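Local coordinates for putative lipoprotein (Clostridium perfringens ATCC 13124, PDB 4R7R) that is of unknown function but is a putative, possibly lipid-binding, lipoprotein built as an antiparallel beta-sheet with helices packed against it, at residues N8-N13 and L93-S98; K12-L17 and E79-D84; I25-M30 and Y70-D75; S56-E61 and R101-S106. One frame throughout, in Å; residues are numbered along the deposited sequence.

Interaction 1. Residues N8-N13 and L93-S98; sequences NYHTKN and LYPWDS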
# COMPACT_ATOMS: atom_id res chain seq x y z
N ASN A 8 -0.94 11.80 6.61
CA ASN A 8 -1.05 11.31 5.25
C ASN A 8 -0.00 11.83 4.27
O ASN A 8 -0.22 11.77 3.05
CB ASN A 8 -2.43 11.66 4.70
CG ASN A 8 -2.63 13.14 4.59
OD1 ASN A 8 -2.01 13.91 5.32
ND2 ASN A 8 -3.48 13.55 3.66
N TYR A 9 1.11 12.34 4.79
CA TYR A 9 2.15 12.95 3.98
C TYR A 9 2.53 12.15 2.73
O TYR A 9 2.50 12.69 1.62
CB TYR A 9 3.42 13.19 4.83
CG TYR A 9 4.55 13.86 4.07
CD1 TYR A 9 5.58 13.10 3.49
CD2 TYR A 9 4.61 15.25 3.95
CE1 TYR A 9 6.62 13.72 2.80
CE2 TYR A 9 5.66 15.88 3.26
CZ TYR A 9 6.65 15.11 2.69
OH TYR A 9 7.67 15.72 2.01
N HIS A 10 2.87 10.88 2.91
CA HIS A 10 3.43 10.11 1.80
C HIS A 10 2.36 9.68 0.82
O HIS A 10 2.63 9.51 -0.38
CB HIS A 10 4.19 8.87 2.29
CG HIS A 10 5.51 9.17 2.93
ND1 HIS A 10 6.47 9.96 2.33
CD2 HIS A 10 6.03 8.78 4.11
CE1 HIS A 10 7.53 10.03 3.12
NE2 HIS A 10 7.28 9.33 4.21
N THR A 11 1.14 9.48 1.32
CA THR A 11 0.03 9.05 0.46
C THR A 11 -0.40 10.16 -0.49
O THR A 11 -0.70 9.91 -1.66
CB THR A 11 -1.17 8.60 1.31
OG1 THR A 11 -0.75 7.60 2.24
CG2 THR A 11 -2.29 8.06 0.42
N LYS A 12 -0.42 11.38 0.01
CA LYS A 12 -0.72 12.55 -0.81
C LYS A 12 0.30 12.68 -1.96
O LYS A 12 -0.07 12.99 -3.09
CB LYS A 12 -0.74 13.80 0.07
CG LYS A 12 -0.60 15.12 -0.65
CD LYS A 12 -0.95 16.27 0.27
CE LYS A 12 -2.32 16.03 0.91
NZ LYS A 12 -2.95 17.29 1.40
N ASN A 13 1.57 12.41 -1.66
CA ASN A 13 2.59 12.48 -2.69
C ASN A 13 2.46 11.36 -3.71
O ASN A 13 2.63 11.58 -4.90
CB ASN A 13 3.98 12.45 -2.06
CG ASN A 13 4.35 13.79 -1.44
OD1 ASN A 13 3.75 14.81 -1.77
ND2 ASN A 13 5.32 13.78 -0.53
N LEU A 93 2.89 2.89 4.25
CA LEU A 93 3.11 3.41 2.92
C LEU A 93 4.23 4.46 2.99
O LEU A 93 4.18 5.38 3.84
CB LEU A 93 1.81 4.02 2.36
CG LEU A 93 1.70 4.35 0.86
CD1 LEU A 93 0.24 4.48 0.47
CD2 LEU A 93 2.47 5.62 0.50
N TYR A 94 5.22 4.32 2.11
CA TYR A 94 6.39 5.18 2.17
C TYR A 94 7.21 5.07 0.89
O TYR A 94 7.10 4.08 0.16
CB TYR A 94 7.24 4.82 3.40
CG TYR A 94 7.65 3.37 3.51
CD1 TYR A 94 8.90 2.95 3.06
CD2 TYR A 94 6.81 2.42 4.09
CE1 TYR A 94 9.29 1.62 3.16
CE2 TYR A 94 7.19 1.10 4.20
CZ TYR A 94 8.43 0.70 3.74
OH TYR A 94 8.83 -0.62 3.85
N PRO A 95 8.02 6.11 0.59
CA PRO A 95 8.88 6.01 -0.59
C PRO A 95 9.94 4.95 -0.32
O PRO A 95 10.32 4.75 0.85
CB PRO A 95 9.49 7.41 -0.74
CG PRO A 95 9.31 8.07 0.58
CD PRO A 95 8.16 7.41 1.28
N TRP A 96 10.40 4.28 -1.37
CA TRP A 96 11.25 3.10 -1.21
C TRP A 96 12.57 3.42 -0.51
O TRP A 96 13.16 2.56 0.13
CB TRP A 96 11.54 2.49 -2.58
CG TRP A 96 12.52 3.30 -3.36
CD1 TRP A 96 12.35 4.57 -3.83
CD2 TRP A 96 13.85 2.91 -3.74
NE1 TRP A 96 13.48 4.99 -4.49
CE2 TRP A 96 14.41 3.99 -4.45
CE3 TRP A 96 14.60 1.75 -3.55
CZ2 TRP A 96 15.70 3.95 -4.98
CZ3 TRP A 96 15.90 1.70 -4.08
CH2 TRP A 96 16.43 2.80 -4.79
N ASP A 97 13.03 4.65 -0.64
CA ASP A 97 14.34 5.03 -0.13
C ASP A 97 14.23 5.93 1.11
O ASP A 97 15.21 6.55 1.52
CB ASP A 97 15.15 5.75 -1.23
CG ASP A 97 14.52 7.07 -1.67
OD1 ASP A 97 15.25 7.98 -2.16
OD2 ASP A 97 13.27 7.21 -1.52
N SER A 98 13.05 6.04 1.69
CA SER A 98 12.96 6.79 2.92
C SER A 98 11.82 6.36 3.80
O SER A 98 10.67 6.77 3.60
CB SER A 98 12.83 8.27 2.66
OG SER A 98 12.83 8.92 3.92
O HOH W 1 9.82 8.32 5.41
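H10 turns its CG anti to its own carbonyl carbon (chi1 -73°), beside the backbone N, and the ring it bears meets P95. L93 holds CG anti to its backbone N; its CD1 and CD2 reach T11 and H10 from further back along the strand. The H10 and P95 side chains cross at about a right angle. P95 CD sits over one face of the H10 ring, 3.3 Å from the centroid and 16° off the normal, which meets the geometry of a CH-pi contact. The nearest ring atom is ND1, at 3.2 Å from P95 CD. On the opposite face lies CD1 of the neighbouring Y9, 3.4 Å above the H10 ring plane, and the imidazole is therefore sandwiched. Here the N-terminal helix 9-17 packs on the antiparallel sheet where strand 90-95 ends in a type I turn, P95 to S98; the local axes approach to 7.6 Å at 67°. Beyond the ring a water lies 3.0 Å from H10 NE2; its link to S98 O is very short and so doubtful in detail. NE2 also has a weak hydrogen bond with R101 O, and H10 N is bonded to D103 OD1. Deeper in, L93 CD2 comes within 4.1 Å of H10 CB, while L93 CD1 touches T11 OG1 at 3.7 Å. That hydroxyl has its polar partner elsewhere, in D103 OD2.

Interaction 2. Residues K12-L17 and E79-D84; sequences KNLSEL and EKYVID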
# COMPACT_ATOMS: atom_id res chain seq x y z
N LYS A 12 -0.42 11.38 0.01
CA LYS A 12 -0.72 12.55 -0.81
C LYS A 12 0.30 12.68 -1.96
O LYS A 12 -0.07 12.99 -3.09
CB LYS A 12 -0.74 13.80 0.07
CG LYS A 12 -0.60 15.12 -0.65
CD LYS A 12 -0.95 16.27 0.27
CE LYS A 12 -2.32 16.03 0.91
NZ LYS A 12 -2.95 17.29 1.40
N ASN A 13 1.57 12.41 -1.66
CA ASN A 13 2.59 12.48 -2.69
C ASN A 13 2.46 11.36 -3.71
O ASN A 13 2.63 11.58 -4.90
CB ASN A 13 3.98 12.45 -2.06
CG ASN A 13 4.35 13.79 -1.44
OD1 ASN A 13 3.75 14.81 -1.77
ND2 ASN A 13 5.32 13.78 -0.53
N LEU A 14 2.14 10.17 -3.23
CA LEU A 14 1.95 9.05 -4.14
C LEU A 14 0.74 9.34 -5.01
O LEU A 14 0.78 9.16 -6.23
CB LEU A 14 1.77 7.75 -3.37
CG LEU A 14 1.48 6.55 -4.26
CD1 LEU A 14 2.65 6.31 -5.19
CD2 LEU A 14 1.17 5.31 -3.43
N SER A 15 -0.32 9.82 -4.36
CA SER A 15 -1.59 10.10 -5.02
C SER A 15 -1.42 11.08 -6.18
O SER A 15 -2.04 10.90 -7.23
CB SER A 15 -2.59 10.66 -4.00
OG SER A 15 -3.80 11.04 -4.63
N GLU A 16 -0.58 12.09 -5.99
CA GLU A 16 -0.24 13.04 -7.05
C GLU A 16 0.53 12.36 -8.19
O GLU A 16 0.34 12.67 -9.36
CB GLU A 16 0.57 14.21 -6.50
CG GLU A 16 1.39 14.98 -7.54
CD GLU A 16 0.54 15.84 -8.47
OE1 GLU A 16 -0.60 16.19 -8.08
OE2 GLU A 16 1.00 16.17 -9.59
N LEU A 17 1.40 11.43 -7.82
CA LEU A 17 2.20 10.72 -8.81
C LEU A 17 1.40 9.68 -9.62
O LEU A 17 1.60 9.56 -10.83
CB LEU A 17 3.40 10.06 -8.13
CG LEU A 17 4.42 11.05 -7.57
CD1 LEU A 17 5.43 10.33 -6.69
CD2 LEU A 17 5.12 11.76 -8.70
N GLU A 79 9.97 7.58 -9.46
CA GLU A 79 9.84 7.21 -8.05
C GLU A 79 9.43 5.76 -7.84
O GLU A 79 8.84 5.14 -8.72
CB GLU A 79 8.81 8.11 -7.37
CG GLU A 79 9.30 9.50 -7.05
CD GLU A 79 9.97 9.58 -5.69
OE1 GLU A 79 10.50 10.66 -5.34
OE2 GLU A 79 9.96 8.54 -4.97
N LYS A 80 9.75 5.22 -6.67
CA LYS A 80 9.19 3.95 -6.23
C LYS A 80 8.58 4.09 -4.82
O LYS A 80 9.18 4.69 -3.92
CB LYS A 80 10.23 2.81 -6.24
CG LYS A 80 9.71 1.54 -5.51
CD LYS A 80 10.35 0.23 -5.95
CE LYS A 80 11.46 -0.23 -5.01
NZ LYS A 80 12.03 -1.55 -5.44
N TYR A 81 7.38 3.55 -4.63
CA TYR A 81 6.79 3.55 -3.31
C TYR A 81 6.55 2.13 -2.83
O TYR A 81 6.49 1.17 -3.61
CB TYR A 81 5.49 4.37 -3.31
CG TYR A 81 5.70 5.88 -3.15
CD1 TYR A 81 6.36 6.62 -4.12
CD2 TYR A 81 5.21 6.55 -2.03
CE1 TYR A 81 6.55 7.98 -3.98
CE2 TYR A 81 5.39 7.92 -1.88
CZ TYR A 81 6.06 8.62 -2.85
OH TYR A 81 6.24 9.99 -2.70
N VAL A 82 6.43 1.98 -1.52
CA VAL A 82 6.26 0.69 -0.91
C VAL A 82 5.01 0.71 -0.04
O VAL A 82 4.76 1.68 0.67
CB VAL A 82 7.51 0.30 -0.06
CG1 VAL A 82 7.28 -0.96 0.72
CG2 VAL A 82 8.74 0.15 -0.95
N ILE A 83 4.20 -0.34 -0.14
CA ILE A 83 3.12 -0.54 0.81
C ILE A 83 3.33 -1.88 1.53
O ILE A 83 3.40 -2.94 0.89
CB ILE A 83 1.73 -0.55 0.14
CG1 ILE A 83 1.57 0.66 -0.78
CG2 ILE A 83 0.63 -0.58 1.20
CD1 ILE A 83 0.27 0.64 -1.57
N ASP A 84 3.45 -1.83 2.86
CA ASP A 84 3.57 -3.06 3.62
C ASP A 84 2.18 -3.50 4.07
O ASP A 84 1.42 -2.68 4.59
CB ASP A 84 4.51 -2.87 4.82
CG ASP A 84 5.97 -2.67 4.41
OD1 ASP A 84 6.37 -3.20 3.35
OD2 ASP A 84 6.73 -2.00 5.16
O HOH W 2 6.70 11.14 -0.06
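Y81 reaches from the sheet to the helix and meets L14, L17 and N13 in turn. Its CB is 3.9 Å from L14 CD1, and with CG anti to the carbonyl carbon (chi1 -84°) the ring starts out against the same methyl: Y81 CG lies 3.7 Å from L14 CD1. That methyl stands over one ring face, displaced toward the rim and 24° off the normal, a CH-pi contact. Further along, CE2 of Y81 passes L14 CB at 3.9 Å; the two side chains slide past each other in opposite directions. At CE1 of Y81 the partner changes to L17 CD1, 3.8 Å away; L17 crosses the tyrosine at about a right angle, and its CD1 also rests against the CG of E79. The tip, Y81 OH, lies 3.4 Å from N13 CB. It shares a water with N13, 2.9 Å from Y81 OH and 3.0 Å from N13 ND2, the amide donating, which gives the buried tyrosine's hydroxyl a polar partner at the helix surface. Around this group, L93 packs on Y81 from the adjoining strand, and L76 touches both leucines. With local axes 10.3 Å apart and 125° between their directions, this is helix-on-sheet packing of an alpha-beta fold, in which one aromatic spans from strand 80-85 to helix 9-17.

Interaction 3. Residues I25-M30 and Y70-D75; sequences IRLLDM and YKIFID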
# COMPACT_ATOMS: atom_id res chain seq x y z
N ILE A 25 3.25 -2.79 -10.67
CA ILE A 25 3.23 -3.26 -9.30
C ILE A 25 3.92 -4.61 -9.17
O ILE A 25 3.76 -5.48 -10.00
CB ILE A 25 1.80 -3.37 -8.76
CG1 ILE A 25 1.12 -2.00 -8.76
CG2 ILE A 25 1.81 -3.92 -7.35
CD1 ILE A 25 -0.36 -2.07 -8.44
N ARG A 26 4.71 -4.74 -8.11
CA ARG A 26 5.33 -5.99 -7.78
C ARG A 26 4.88 -6.41 -6.41
O ARG A 26 4.91 -5.61 -5.49
CB ARG A 26 6.84 -5.87 -7.80
CG ARG A 26 7.47 -6.58 -8.95
CD ARG A 26 8.94 -6.25 -9.02
NE ARG A 26 9.22 -4.82 -8.89
CZ ARG A 26 9.94 -4.29 -7.91
NH1 ARG A 26 10.45 -5.07 -6.96
NH2 ARG A 26 10.15 -2.98 -7.88
N LEU A 27 4.44 -7.65 -6.29
CA LEU A 27 4.05 -8.21 -5.00
C LEU A 27 5.11 -9.18 -4.50
O LEU A 27 5.60 -10.03 -5.24
CB LEU A 27 2.71 -8.94 -5.11
CG LEU A 27 1.45 -8.14 -5.46
CD1 LEU A 27 0.22 -9.01 -5.27
CD2 LEU A 27 1.37 -6.91 -4.59
N LEU A 28 5.47 -9.03 -3.22
CA LEU A 28 6.38 -9.96 -2.56
C LEU A 28 5.70 -10.67 -1.37
O LEU A 28 5.21 -10.01 -0.45
CB LEU A 28 7.63 -9.21 -2.08
CG LEU A 28 8.69 -10.07 -1.39
CD1 LEU A 28 9.29 -11.01 -2.41
CD2 LEU A 28 9.75 -9.20 -0.75
N ASP A 29 5.68 -12.00 -1.40
CA ASP A 29 5.19 -12.81 -0.28
C ASP A 29 6.27 -12.84 0.83
O ASP A 29 7.38 -13.31 0.59
CB ASP A 29 4.84 -14.23 -0.77
CG ASP A 29 4.09 -15.08 0.28
OD1 ASP A 29 4.44 -15.04 1.47
OD2 ASP A 29 3.15 -15.83 -0.11
N MSE A 30 5.95 -12.34 2.01
CA MSE A 30 6.95 -12.22 3.08
C MSE A 30 7.20 -13.52 3.85
O MSE A 30 8.04 -13.56 4.74
CB MSE A 30 6.57 -11.11 4.06
CG MSE A 30 6.72 -9.70 3.50
SE MSE A 30 8.44 -9.44 2.65
CE MSE A 30 9.44 -8.86 4.22
N TYR A 70 2.72 -9.11 3.24
CA TYR A 70 3.08 -8.86 1.85
C TYR A 70 3.71 -7.49 1.70
O TYR A 70 3.47 -6.58 2.52
CB TYR A 70 1.86 -8.92 0.93
CG TYR A 70 1.10 -10.22 0.92
CD1 TYR A 70 1.58 -11.34 0.23
CD2 TYR A 70 -0.12 -10.33 1.58
CE1 TYR A 70 0.87 -12.53 0.21
CE2 TYR A 70 -0.85 -11.52 1.55
CZ TYR A 70 -0.34 -12.61 0.86
OH TYR A 70 -1.06 -13.78 0.85
N LYS A 71 4.46 -7.34 0.62
CA LYS A 71 5.07 -6.08 0.27
C LYS A 71 4.68 -5.74 -1.16
O LYS A 71 4.87 -6.55 -2.09
CB LYS A 71 6.58 -6.18 0.44
CG LYS A 71 7.24 -4.94 1.00
CD LYS A 71 8.73 -5.20 1.31
CE LYS A 71 9.38 -3.95 1.87
NZ LYS A 71 8.93 -3.69 3.25
N ILE A 72 4.12 -4.56 -1.34
CA ILE A 72 3.75 -4.04 -2.64
C ILE A 72 4.74 -2.97 -3.14
O ILE A 72 4.92 -1.91 -2.52
CB ILE A 72 2.32 -3.46 -2.59
CG1 ILE A 72 1.32 -4.54 -2.12
CG2 ILE A 72 1.92 -2.86 -3.93
CD1 ILE A 72 -0.19 -4.12 -2.11
N PHE A 73 5.41 -3.25 -4.26
CA PHE A 73 6.32 -2.28 -4.87
C PHE A 73 5.64 -1.58 -6.02
O PHE A 73 5.34 -2.19 -7.05
CB PHE A 73 7.61 -2.96 -5.35
CG PHE A 73 8.45 -3.46 -4.22
CD1 PHE A 73 9.27 -2.60 -3.52
CD2 PHE A 73 8.37 -4.79 -3.82
CE1 PHE A 73 10.04 -3.05 -2.46
CE2 PHE A 73 9.14 -5.24 -2.76
CZ PHE A 73 9.97 -4.37 -2.08
N ILE A 74 5.37 -0.30 -5.82
CA ILE A 74 4.74 0.51 -6.85
C ILE A 74 5.82 1.29 -7.58
O ILE A 74 6.48 2.17 -7.01
CB ILE A 74 3.69 1.46 -6.28
CG1 ILE A 74 2.63 0.67 -5.52
CG2 ILE A 74 3.04 2.26 -7.40
CD1 ILE A 74 1.70 1.55 -4.71
N ASP A 75 6.02 0.92 -8.84
CA ASP A 75 7.09 1.48 -9.64
C ASP A 75 6.49 2.49 -10.60
O ASP A 75 5.87 2.12 -11.59
CB ASP A 75 7.84 0.37 -10.40
CG ASP A 75 8.24 -0.80 -9.49
OD1 ASP A 75 9.25 -0.65 -8.76
OD2 ASP A 75 7.57 -1.87 -9.50
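R26 and F73 pair through their backbones, R26 N giving to F73 O at 2.8 Å and F73 N giving to R26 O at 2.7 Å, the latter nearly straight at 174°. L28 and K71 form the next hydrogen-bonded pair, with L28 N 2.8 Å from K71 O and K71 N 3.0 Å from L28 O. The CA-H groups of I25, L27, Y70 and I72 add CA-H...O contacts to the same four carbonyl oxygens.

The charged contact is R26 with D75. NH2 of R26 meets D75 OD1 on its syn side at 2.6 Å, near the guanidinium plane but bent (137°); a weak bond joins NE to OD2 at 3.4 Å. The guanidinium, nearly parallel to the F73 ring (9° between planes), has F73 CB over one face, while NH1 turns to E35.

Apolar packing fills the face carrying I25, L27 and I72: L27 CD2 lies 3.4 Å from I72 CG1, and I25 CG2 lies 3.6 Å from I72 CG2, each pair side by side. Helices 45-52 and 116-125 cover this face, touching I25 and L27 respectively. Such regular antiparallel pairing, with R26, L28, K71 and F73 on the other face, is typical of a two-layer alpha/beta fold, a sheet with helices on one face.

Interaction 4. Residues S56-E61 and R101-S106; sequences SNFINE and RKDYLS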
# COMPACT_ATOMS: atom_id res chain seq x y z
N SER A 56 -9.97 9.84 7.96
CA SER A 56 -10.01 9.03 9.17
C SER A 56 -9.31 7.67 9.00
O SER A 56 -9.12 6.94 9.96
CB SER A 56 -11.46 8.81 9.61
OG SER A 56 -12.23 8.30 8.53
N ASN A 57 -8.94 7.34 7.76
CA ASN A 57 -8.19 6.13 7.49
C ASN A 57 -6.74 6.25 7.93
O ASN A 57 -6.06 5.24 8.11
CB ASN A 57 -8.23 5.80 6.00
CG ASN A 57 -9.61 5.39 5.54
OD1 ASN A 57 -10.23 6.08 4.73
ND2 ASN A 57 -10.10 4.26 6.05
N PHE A 58 -6.26 7.48 8.09
CA PHE A 58 -4.87 7.72 8.45
C PHE A 58 -4.70 7.75 9.95
O PHE A 58 -5.28 8.59 10.63
CB PHE A 58 -4.38 9.04 7.83
CG PHE A 58 -4.42 9.03 6.34
CD1 PHE A 58 -3.36 8.49 5.61
CD2 PHE A 58 -5.53 9.50 5.65
CE1 PHE A 58 -3.39 8.46 4.21
CE2 PHE A 58 -5.57 9.47 4.25
CZ PHE A 58 -4.49 8.95 3.53
N ILE A 59 -3.89 6.84 10.47
CA ILE A 59 -3.69 6.77 11.92
C ILE A 59 -2.24 7.06 12.31
O ILE A 59 -1.37 7.21 11.45
CB ILE A 59 -4.10 5.39 12.46
CG1 ILE A 59 -3.23 4.29 11.84
CG2 ILE A 59 -5.55 5.13 12.15
CD1 ILE A 59 -3.52 2.92 12.35
N ASN A 60 -2.00 7.14 13.61
CA ASN A 60 -0.66 7.40 14.14
C ASN A 60 0.29 6.22 14.07
O ASN A 60 -0.13 5.07 13.89
CB ASN A 60 -0.77 7.87 15.60
CG ASN A 60 -1.48 9.20 15.73
OD1 ASN A 60 -0.89 10.26 15.54
ND2 ASN A 60 -2.77 9.15 16.07
N GLU A 61 1.58 6.51 14.21
CA GLU A 61 2.62 5.48 14.30
C GLU A 61 2.28 4.45 15.36
O GLU A 61 1.90 4.79 16.48
CB GLU A 61 3.97 6.10 14.64
CG GLU A 61 4.74 6.65 13.46
CD GLU A 61 6.23 6.74 13.73
OE1 GLU A 61 6.64 6.59 14.90
OE2 GLU A 61 7.00 6.96 12.76
N ARG A 101 9.78 7.81 8.40
CA ARG A 101 8.42 8.05 8.87
C ARG A 101 7.41 7.59 7.83
O ARG A 101 7.16 8.26 6.82
CB ARG A 101 8.21 9.53 9.19
CG ARG A 101 6.78 9.86 9.54
CD ARG A 101 6.34 11.09 8.75
NE ARG A 101 4.89 11.29 8.73
CZ ARG A 101 4.08 10.73 7.85
NH1 ARG A 101 2.77 10.99 7.89
NH2 ARG A 101 4.58 9.92 6.92
N LYS A 102 6.84 6.43 8.09
CA LYS A 102 5.86 5.85 7.19
C LYS A 102 4.49 6.46 7.46
O LYS A 102 4.23 6.91 8.57
CB LYS A 102 5.80 4.34 7.37
CG LYS A 102 7.16 3.68 7.38
CD LYS A 102 7.10 2.27 7.93
CE LYS A 102 8.44 1.59 7.74
NZ LYS A 102 8.52 0.25 8.36
N ASP A 103 3.64 6.49 6.44
CA ASP A 103 2.20 6.68 6.61
C ASP A 103 1.57 5.41 7.22
O ASP A 103 1.94 4.29 6.86
CB ASP A 103 1.53 6.98 5.26
CG ASP A 103 1.56 8.46 4.87
OD1 ASP A 103 2.41 9.26 5.37
OD2 ASP A 103 0.71 8.82 4.03
N TYR A 104 0.62 5.58 8.13
CA TYR A 104 -0.09 4.44 8.69
C TYR A 104 -1.56 4.59 8.38
O TYR A 104 -2.17 5.64 8.66
CB TYR A 104 0.12 4.33 10.22
CG TYR A 104 1.54 3.99 10.62
CD1 TYR A 104 1.87 2.72 11.11
CD2 TYR A 104 2.56 4.95 10.51
CE1 TYR A 104 3.19 2.41 11.49
CE2 TYR A 104 3.88 4.65 10.87
CZ TYR A 104 4.19 3.38 11.36
OH TYR A 104 5.50 3.10 11.71
N LEU A 105 -2.15 3.54 7.81
CA LEU A 105 -3.57 3.57 7.48
C LEU A 105 -4.26 2.32 8.00
O LEU A 105 -3.69 1.23 7.94
CB LEU A 105 -3.78 3.69 5.97
CG LEU A 105 -3.05 4.73 5.13
CD1 LEU A 105 -1.61 4.36 4.86
CD2 LEU A 105 -3.77 4.90 3.80
N SER A 106 -5.47 2.49 8.52
CA SER A 106 -6.39 1.38 8.73
C SER A 106 -7.42 1.38 7.59
O SER A 106 -7.96 2.43 7.24
CB SER A 106 -7.10 1.48 10.08
OG SER A 106 -8.10 0.48 10.21
O HOH W 3 0.09 8.21 9.21
O HOH W 4 7.36 5.35 10.43
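N57 O takes two groups of strand 103-106: S106 N donates to it at 2.8 Å, in the carbonyl plane, and L105 CA approaches it at 3.1 Å in a CA-H...O contact. The side chain of N57 reinforces the pairing, its ND2 giving to S106 O at 3.1 Å as well as to D109, while OD1 accepts from K54 N; the amide is thus fixed at both ends. One step on, I59 N donates to Y104 O at 2.8 Å, though tilted 35° from the carbonyl plane. The strands part beyond this bond: a water lies 2.9 Å from I59 O and accepts from Y104 N at 2.9 Å, bridging the two.

F58 and L105 lie side by side and point the same way, F58 CE1 being 3.6 Å from L105 CD2; T11 of helix 9-17 also packs on F58. On the other face of the sheet, I59 holds CG1 in the crowded position between backbone N and carbonyl carbon (chi1 62°), which sets it against Y104 CB. E61 CA stands over the centre of the Y104 ring, 3.8 Å from the centroid and 12° off the normal, a CH-pi contact. A second water joins the poorly ordered E61 OE2 with K102 N and Y104 OH. Nearby, R101 grips D103 OD1 end-on with NH1 and NH2, while D103 OD2 is taken by T11. The short, weakly paired strand about 58-59, following a 3-10 turn and lying next to strand 103-106, is an edge strand of the antiparallel sheet.

All four contacts draw on one antiparallel sheet. Interactions 1 and 2 set successive parts of helix 9-17 on the adjacent strands 90-95 and 80-85, their centres 5 Å apart. Interaction 1 is tied to interaction 4 by T11 OG1 and D103 OD2 at 2.6 Å. A polar cluster joins interactions 1, 2 and 3: D84 of interaction 2 meets K71 NZ of interaction 3 through OD1 at 2.6 Å, and Y94 OH of interaction 1 through OD2 at 2.8 Å. Interactions 3 and 4 lie toward opposite ends of the sheet, centres about 19 Å apart. Bound glycerol, probably from crystallisation, lies about 4 Å from the side chain of T11 and from that of F58; no functional site is established there.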